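Dehydrogenase (Chromobacterium violaceum, PDB 3Q2I) probably oxidises UDP-GlcNAcA with NAD as cofactor, a step required for making 2,3-diacetamido-2,3-dideoxy-D-mannuronic acid. Local coordinates at residues R15-C21 against E40-D46; V206-Q210 against R346-L350. One frame throughout, in Å; residues are numbered along the deposited sequence.

Contact 1 (R15-C21 against E40-D46). With NAI (1,4-dihydronicotinamide adenine dinucleotide), chain B.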
loop_
_atom_site.group_PDB
_atom_site.type_symbol
_atom_site.label_atom_id
_atom_site.label_comp_id
_atom_site.label_asym_id
_atom_site.label_seq_id
_atom_site.Cartn_x
_atom_site.Cartn_y
_atom_site.Cartn_z
ATOM N N ARG A 15 37.098 -39.433 2.069
ATOM C CA ARG A 15 36.046 -40.300 2.530
ATOM C C ARG A 15 34.696 -39.580 2.459
ATOM O O ARG A 15 34.604 -38.440 2.930
ATOM C CB ARG A 15 36.364 -40.785 3.934
ATOM C CG ARG A 15 37.694 -41.563 3.904
ATOM C CD ARG A 15 38.104 -42.014 5.273
ATOM N NE ARG A 15 38.696 -40.954 6.084
ATOM C CZ ARG A 15 39.339 -41.188 7.225
ATOM N NH1 ARG A 15 39.462 -42.434 7.660
ATOM N NH2 ARG A 15 39.857 -40.190 7.932
ATOM N N PHE A 16 33.715 -40.241 1.853
ATOM C CA PHE A 16 32.336 -39.711 1.732
ATOM C C PHE A 16 31.333 -40.542 2.522
ATOM O O PHE A 16 31.429 -41.775 2.613
ATOM C CB PHE A 16 31.965 -39.704 0.262
ATOM C CG PHE A 16 32.670 -38.643 -0.552
ATOM C CD1 PHE A 16 32.103 -37.381 -0.714
ATOM C CD2 PHE A 16 33.940 -38.860 -1.082
ATOM C CE1 PHE A 16 32.760 -36.412 -1.445
ATOM C CE2 PHE A 16 34.598 -37.899 -1.822
ATOM C CZ PHE A 16 34.020 -36.655 -1.986
ATOM N N ALA A 17 30.317 -39.896 3.103
ATOM C CA ALA A 17 29.157 -40.626 3.597
ATOM C C ALA A 17 27.953 -40.029 2.856
ATOM O O ALA A 17 28.025 -38.871 2.359
ATOM C CB ALA A 17 28.977 -40.450 5.092
ATOM N N LEU A 18 26.908 -40.832 2.676
ATOM C CA LEU A 18 25.749 -40.316 1.956
ATOM C C LEU A 18 24.431 -40.611 2.664
ATOM O O LEU A 18 24.211 -41.699 3.191
ATOM C CB LEU A 18 25.711 -40.823 0.515
ATOM C CG LEU A 18 24.511 -40.561 -0.418
ATOM C CD1 LEU A 18 24.915 -40.382 -1.836
ATOM C CD2 LEU A 18 23.329 -41.519 -0.256
ATOM N N VAL A 19 23.526 -39.635 2.706
ATOM C CA VAL A 19 22.220 -39.875 3.313
ATOM C C VAL A 19 21.110 -39.608 2.303
ATOM O O VAL A 19 21.137 -38.586 1.594
ATOM C CB VAL A 19 22.019 -39.058 4.631
ATOM C CG1 VAL A 19 22.254 -37.584 4.414
ATOM C CG2 VAL A 19 20.686 -39.341 5.271
ATOM N N GLY A 20 20.213 -40.578 2.186
ATOM C CA GLY A 20 19.157 -40.538 1.164
ATOM C C GLY A 20 19.424 -41.333 -0.097
ATOM O O GLY A 20 19.929 -40.851 -1.102
ATOM N N CYS A 21 19.094 -42.622 -0.009
ATOM C CA CYS A 21 19.549 -43.531 -1.028
ATOM C C CYS A 21 18.418 -43.670 -2.058
ATOM O O CYS A 21 17.830 -44.755 -2.214
ATOM C CB CYS A 21 19.761 -44.907 -0.379
ATOM S SG CYS A 21 21.254 -44.932 0.652
ATOM N N GLU A 40 36.489 -42.637 -1.664
ATOM C CA GLU A 40 35.629 -43.768 -1.375
ATOM C C GLU A 40 34.382 -43.403 -0.574
ATOM O O GLU A 40 34.395 -42.487 0.257
ATOM C CB GLU A 40 36.403 -44.834 -0.601
ATOM C CG GLU A 40 36.818 -44.382 0.791
ATOM C CD GLU A 40 37.956 -45.218 1.357
ATOM O OE1 GLU A 40 38.758 -44.668 2.149
ATOM O OE2 GLU A 40 38.025 -46.419 1.009
ATOM N N LEU A 41 33.322 -44.165 -0.823
ATOM C CA LEU A 41 32.072 -44.032 -0.092
ATOM C C LEU A 41 32.036 -45.099 0.994
ATOM O O LEU A 41 31.941 -46.289 0.690
ATOM C CB LEU A 41 30.894 -44.174 -1.067
ATOM C CG LEU A 41 29.505 -44.087 -0.435
ATOM C CD1 LEU A 41 29.213 -42.660 0.047
ATOM C CD2 LEU A 41 28.569 -44.433 -1.590
ATOM N N ILE A 42 32.081 -44.688 2.253
ATOM C CA ILE A 42 32.249 -45.609 3.363
ATOM C C ILE A 42 31.002 -45.831 4.209
ATOM O O ILE A 42 30.957 -46.760 5.016
ATOM C CB ILE A 42 33.440 -45.196 4.273
ATOM C CG1 ILE A 42 33.301 -43.716 4.668
ATOM C CG2 ILE A 42 34.753 -45.297 3.499
ATOM C CD1 ILE A 42 34.030 -43.336 5.957
ATOM N N ASP A 43 29.976 -44.977 4.060
ATOM C CA ASP A 43 28.806 -45.111 4.901
ATOM C C ASP A 43 27.597 -44.545 4.138
ATOM O O ASP A 43 27.757 -43.544 3.439
ATOM C CB ASP A 43 28.995 -44.286 6.173
ATOM C CG ASP A 43 30.044 -44.875 7.084
ATOM O OD1 ASP A 43 29.688 -45.825 7.826
ATOM O OD2 ASP A 43 31.193 -44.390 7.035
ATOM N N VAL A 44 26.466 -45.237 4.215
ATOM C CA VAL A 44 25.235 -44.790 3.544
ATOM C C VAL A 44 24.102 -44.874 4.545
ATOM O O VAL A 44 24.121 -45.654 5.512
ATOM C CB VAL A 44 24.891 -45.545 2.242
ATOM C CG1 VAL A 44 25.861 -45.227 1.147
ATOM C CG2 VAL A 44 24.755 -47.080 2.488
ATOM N N CYS A 45 23.086 -44.014 4.354
ATOM C CA CYS A 45 22.009 -43.924 5.317
ATOM C C CYS A 45 20.684 -43.741 4.568
ATOM O O CYS A 45 20.611 -42.939 3.628
ATOM C CB CYS A 45 22.209 -42.709 6.231
ATOM S SG CYS A 45 20.810 -42.409 7.318
ATOM N N ASP A 46 19.675 -44.508 4.975
ATOM C CA ASP A 46 18.297 -44.331 4.502
ATOM C C ASP A 46 17.288 -44.842 5.516
ATOM O O ASP A 46 17.525 -45.869 6.192
ATOM C CB ASP A 46 18.084 -44.909 3.093
ATOM C CG ASP A 46 16.895 -44.274 2.373
ATOM O OD1 ASP A 46 15.792 -44.291 2.964
ATOM O OD2 ASP A 46 17.075 -43.753 1.256
HETATM P PA NAI B . 13.985 -39.694 -3.794
HETATM O O1A NAI B . 12.629 -39.622 -3.222
HETATM O O2A NAI B . 14.272 -40.685 -5.007
HETATM O O5B NAI B . 15.098 -40.015 -2.720
HETATM C C5B NAI B . 14.545 -40.027 -1.433
HETATM C C4B NAI B . 15.533 -40.715 -0.501
HETATM O O4B NAI B . 15.709 -40.064 0.769
HETATM C C3B NAI B . 14.640 -41.935 -0.271
HETATM O O3B NAI B . 15.371 -43.148 -0.499
HETATM C C2B NAI B . 14.035 -41.724 1.127
HETATM O O2B NAI B . 13.703 -42.924 1.815
HETATM C C1B NAI B . 15.242 -41.004 1.773
HETATM N N9A NAI B . 14.925 -40.332 3.012
HETATM C C8A NAI B . 13.831 -39.539 3.261
HETATM N N7A NAI B . 13.935 -39.057 4.467
HETATM C C5A NAI B . 15.137 -39.419 5.030
HETATM C C6A NAI B . 15.773 -39.218 6.273
HETATM N N6A NAI B . 15.214 -38.442 7.267
HETATM N N1A NAI B . 16.966 -39.798 6.484
HETATM C C2A NAI B . 17.505 -40.552 5.548
HETATM N N3A NAI B . 16.966 -40.794 4.355
HETATM C C4A NAI B . 15.759 -40.251 4.090
HETATM O O3 NAI B . 14.376 -38.232 -4.292
HETATM P PN NAI B . 15.478 -37.805 -5.289
HETATM O O1N NAI B . 14.907 -37.559 -6.657
HETATM O O2N NAI B . 16.766 -38.664 -5.249
HETATM O O5D NAI B . 15.806 -36.247 -4.951
HETATM C C5D NAI B . 16.719 -36.198 -3.879
HETATM C C4D NAI B . 17.314 -34.802 -3.724
HETATM O O4D NAI B . 18.121 -34.614 -4.899
HETATM C C3D NAI B . 16.282 -33.642 -3.806
HETATM O O3D NAI B . 16.805 -32.586 -2.997
HETATM C C2D NAI B . 16.347 -33.201 -5.273
HETATM O O2D NAI B . 16.074 -31.811 -5.435
HETATM C C1D NAI B . 17.831 -33.459 -5.665
HETATM N N1N NAI B . 18.014 -33.688 -7.081
HETATM C C2N NAI B . 18.940 -33.013 -7.729
HETATM C C3N NAI B . 19.120 -33.131 -9.113
HETATM C C7N NAI B . 20.187 -32.390 -9.822
HETATM O O7N NAI B . 20.171 -32.084 -11.000
HETATM N N7N NAI B . 21.301 -31.988 -9.141
HETATM C C4N NAI B . 18.197 -33.935 -9.811
HETATM C C5N NAI B . 17.314 -34.703 -9.072
HETATM C C6N NAI B . 17.222 -34.564 -7.710
#

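Contact 2 (V206-Q210 against R346-L350)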
loop_
_atom_site.group_PDB
_atom_site.type_symbol
_atom_site.label_atom_id
_atom_site.label_comp_id
_atom_site.label_asym_id
_atom_site.label_seq_id
_atom_site.Cartn_x
_atom_site.Cartn_y
_atom_site.Cartn_z
ATOM N N VAL A 206 20.614 -9.251 -9.705
ATOM C CA VAL A 206 19.215 -8.926 -9.978
ATOM C C VAL A 206 18.773 -7.845 -8.992
ATOM O O VAL A 206 19.125 -7.853 -7.795
ATOM C CB VAL A 206 18.339 -10.193 -9.870
ATOM C CG1 VAL A 206 16.828 -9.798 -9.844
ATOM C CG2 VAL A 206 18.700 -11.190 -11.008
ATOM N N GLU A 207 18.012 -6.888 -9.491
ATOM C CA GLU A 207 17.436 -5.819 -8.679
ATOM C C GLU A 207 16.072 -6.215 -8.127
ATOM O O GLU A 207 15.867 -6.146 -6.919
ATOM C CB GLU A 207 17.248 -4.554 -9.534
ATOM C CG GLU A 207 16.754 -3.393 -8.676
ATOM C CD GLU A 207 16.789 -2.086 -9.414
ATOM O OE1 GLU A 207 15.721 -1.572 -9.778
ATOM O OE2 GLU A 207 17.900 -1.612 -9.708
ATOM N N SER A 208 15.202 -6.773 -8.985
ATOM C CA SER A 208 13.839 -7.104 -8.509
ATOM C C SER A 208 13.203 -8.099 -9.482
ATOM O O SER A 208 13.689 -8.242 -10.637
ATOM C CB SER A 208 12.980 -5.848 -8.306
ATOM O OG SER A 208 12.719 -5.192 -9.561
ATOM N N VAL A 209 12.142 -8.745 -9.005
ATOM C CA VAL A 209 11.354 -9.619 -9.864
ATOM C C VAL A 209 9.878 -9.329 -9.663
ATOM O O VAL A 209 9.447 -8.850 -8.606
ATOM C CB VAL A 209 11.637 -11.110 -9.529
ATOM C CG1 VAL A 209 13.118 -11.441 -9.753
ATOM C CG2 VAL A 209 11.202 -11.446 -8.093
ATOM N N GLN A 210 9.079 -9.748 -10.671
ATOM C CA GLN A 210 7.606 -9.738 -10.576
ATOM C C GLN A 210 7.122 -11.066 -11.152
ATOM O O GLN A 210 7.430 -11.359 -12.308
ATOM C CB GLN A 210 7.036 -8.641 -11.490
ATOM C CG GLN A 210 7.498 -7.281 -11.060
ATOM C CD GLN A 210 7.352 -6.212 -12.156
ATOM O OE1 GLN A 210 7.326 -5.026 -11.864
ATOM N NE2 GLN A 210 7.271 -6.639 -13.416
ATOM N N ARG A 346 3.119 -8.755 -5.987
ATOM C CA ARG A 346 3.874 -7.493 -5.887
ATOM C C ARG A 346 5.322 -7.693 -6.343
ATOM O O ARG A 346 5.848 -8.818 -6.296
ATOM C CB ARG A 346 3.916 -6.979 -4.454
ATOM C CG ARG A 346 4.620 -7.899 -3.494
ATOM C CD ARG A 346 4.577 -7.475 -2.013
ATOM N NE ARG A 346 4.958 -8.626 -1.193
ATOM C CZ ARG A 346 6.152 -8.794 -0.625
ATOM N NH1 ARG A 346 7.061 -7.844 -0.780
ATOM N NH2 ARG A 346 6.427 -9.902 0.068
ATOM N N ARG A 347 5.933 -6.594 -6.785
ATOM C CA ARG A 347 7.354 -6.588 -7.125
ATOM C C ARG A 347 8.127 -6.819 -5.851
ATOM O O ARG A 347 7.864 -6.222 -4.821
ATOM C CB ARG A 347 7.704 -5.203 -7.718
ATOM C CG ARG A 347 9.172 -5.034 -8.171
ATOM C CD ARG A 347 9.469 -3.612 -8.742
ATOM N NE ARG A 347 8.848 -3.524 -10.081
ATOM C CZ ARG A 347 8.963 -2.506 -10.956
ATOM N NH1 ARG A 347 9.746 -1.465 -10.721
ATOM N NH2 ARG A 347 8.345 -2.542 -12.143
ATOM N N VAL A 348 9.127 -7.714 -5.932
ATOM C CA VAL A 348 9.960 -7.967 -4.724
ATOM C C VAL A 348 11.396 -7.639 -5.080
ATOM O O VAL A 348 11.930 -8.125 -6.107
ATOM C CB VAL A 348 9.874 -9.458 -4.302
ATOM C CG1 VAL A 348 10.884 -9.708 -3.195
ATOM C CG2 VAL A 348 8.494 -9.744 -3.762
ATOM N N SER A 349 12.014 -6.770 -4.259
ATOM C CA SER A 349 13.370 -6.308 -4.566
ATOM C C SER A 349 14.414 -6.930 -3.639
ATOM O O SER A 349 14.114 -7.437 -2.560
ATOM C CB SER A 349 13.468 -4.782 -4.459
ATOM O OG SER A 349 12.533 -4.222 -5.385
ATOM N N LEU A 350 15.648 -6.955 -4.151
ATOM C CA LEU A 350 16.789 -7.624 -3.497
ATOM C C LEU A 350 17.786 -6.562 -3.029
ATOM O O LEU A 350 17.835 -5.456 -3.535
ATOM C CB LEU A 350 17.503 -8.518 -4.496
ATOM C CG LEU A 350 16.643 -9.669 -5.023
ATOM C CD1 LEU A 350 17.481 -10.521 -5.878
ATOM C CD2 LEU A 350 15.993 -10.521 -3.926
#

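Contact 1 (R15-C21 against E40-D46)
Glu40 opens the pairing of two parallel strands by accepting the amide of Phe16 on its carbonyl oxygen (Phe16 N to Glu40 O, 2.8 Å), and that same oxygen sits in plane at the edge of the Phe16 ring. Its side chain runs alongside Arg15, but the charged ends do not meet: the guanidinium of Arg15 makes its salt bridge with Asp75. Leu41 turns its CD1 over the backbone of the partner strand, 3.5 Å from Phe16 O and 4.0 Å from CB of Leu18. The amide of Ile42 bonds to Phe16 O, whereas the buried N of Asp43 has no partner; the carbonyl of Asp43 receives Leu18 N, while its carboxylate is held by Thr74 and His64. Val44 meets the sulfur of Cys21 through CB at 4.0 Å. Cys45 takes the amide of Gly20 on its carbonyl oxygen and lays SG against CG2 of Val19 at 3.7 Å. Asp46, just past the strand, is the acidic residue that, as in many NAD-dependent Rossmann folds, binds both adenosine ribose hydroxyls. With CG anti to the backbone N (chi1 -157°), OD1 accepts O2B of NADH at 2.7 Å and OD2 accepts both O3B and Cys21 N, the latter on its anti side. The two strands and connecting helix 25-34 make up the first beta-alpha-beta unit; the helix packs on Leu18 and Leu41, helix 49-59 on Val44, and strand 78-81 lines the other edge of strand 14-19.

Contact 2 (V206-Q210 against R346-L350)
Segments 206-210 and 346-350 run antiparallel, their end-to-end directions 171° apart. Val209 and Val348 form a hydrogen-bonded pair, Val209 N to Val348 O at 3.0 Å and Val348 N to Val209 O at 2.9 Å. Ser208 and Ser349 follow as a non-hydrogen-bonded pair, with CA of Ser208 only 3.2 Å from Val348 O, and Leu350 N then bonds to Glu207 O. On the other edge of strand 206-214, Glu207 and Ser208 both face Lys231 in a classic beta bulge, and the carboxylate of Glu207 forms a salt bridge with that lysine. Strand 348-349 is the short last strand, within this chain, of the mixed sheet of the C-terminal alpha/beta domain, reached by a short turn from helix 325-344. Among the side chains, Gln210 and Arg347 lie alongside each other, pointing the same way. Arg347 bends at chi3 (-74°), which turns the side of its guanidinium to Gln210 OE1: NE at 2.8 Å and NH2 at 2.7 Å grip this one oxygen from the same face of the amide, whose plane is 38° from that of the guanidinium. Ser208 OG lies beside the Arg347 chain, 3.7 Å from CD, and is hydrogen-bonded to Tyr212 of a second subunit, which also packs on Gln210 and Arg347. At the far end, CD1 of Leu350 reaches CG1 of Val206 at 4.1 Å, and both side chains rest on Leu334 of helix 325-344.

Both contacts are largely buried strand pairings, yet they belong to different sheets, on opposite sides of the chain's centre, with nearest atoms about 29 Å apart. Contact 1 joins two neighbouring parallel strands inside the nucleotide-binding domain, separated by a single helix in sequence; contact 2 closes an antiparallel pair from segments 136 residues apart, at what is, within the chain, the edge of the C-terminal sheet. Their polar chemistry differs accordingly. In contact 1 the carboxylate of Asp46, just past the C-terminal end of its strand, binds the cofactor ribose, and no other subunit touches either segment. In contact 2 a neutral amide is gripped by an arginine, and two further subunits of the assembly reach the segments.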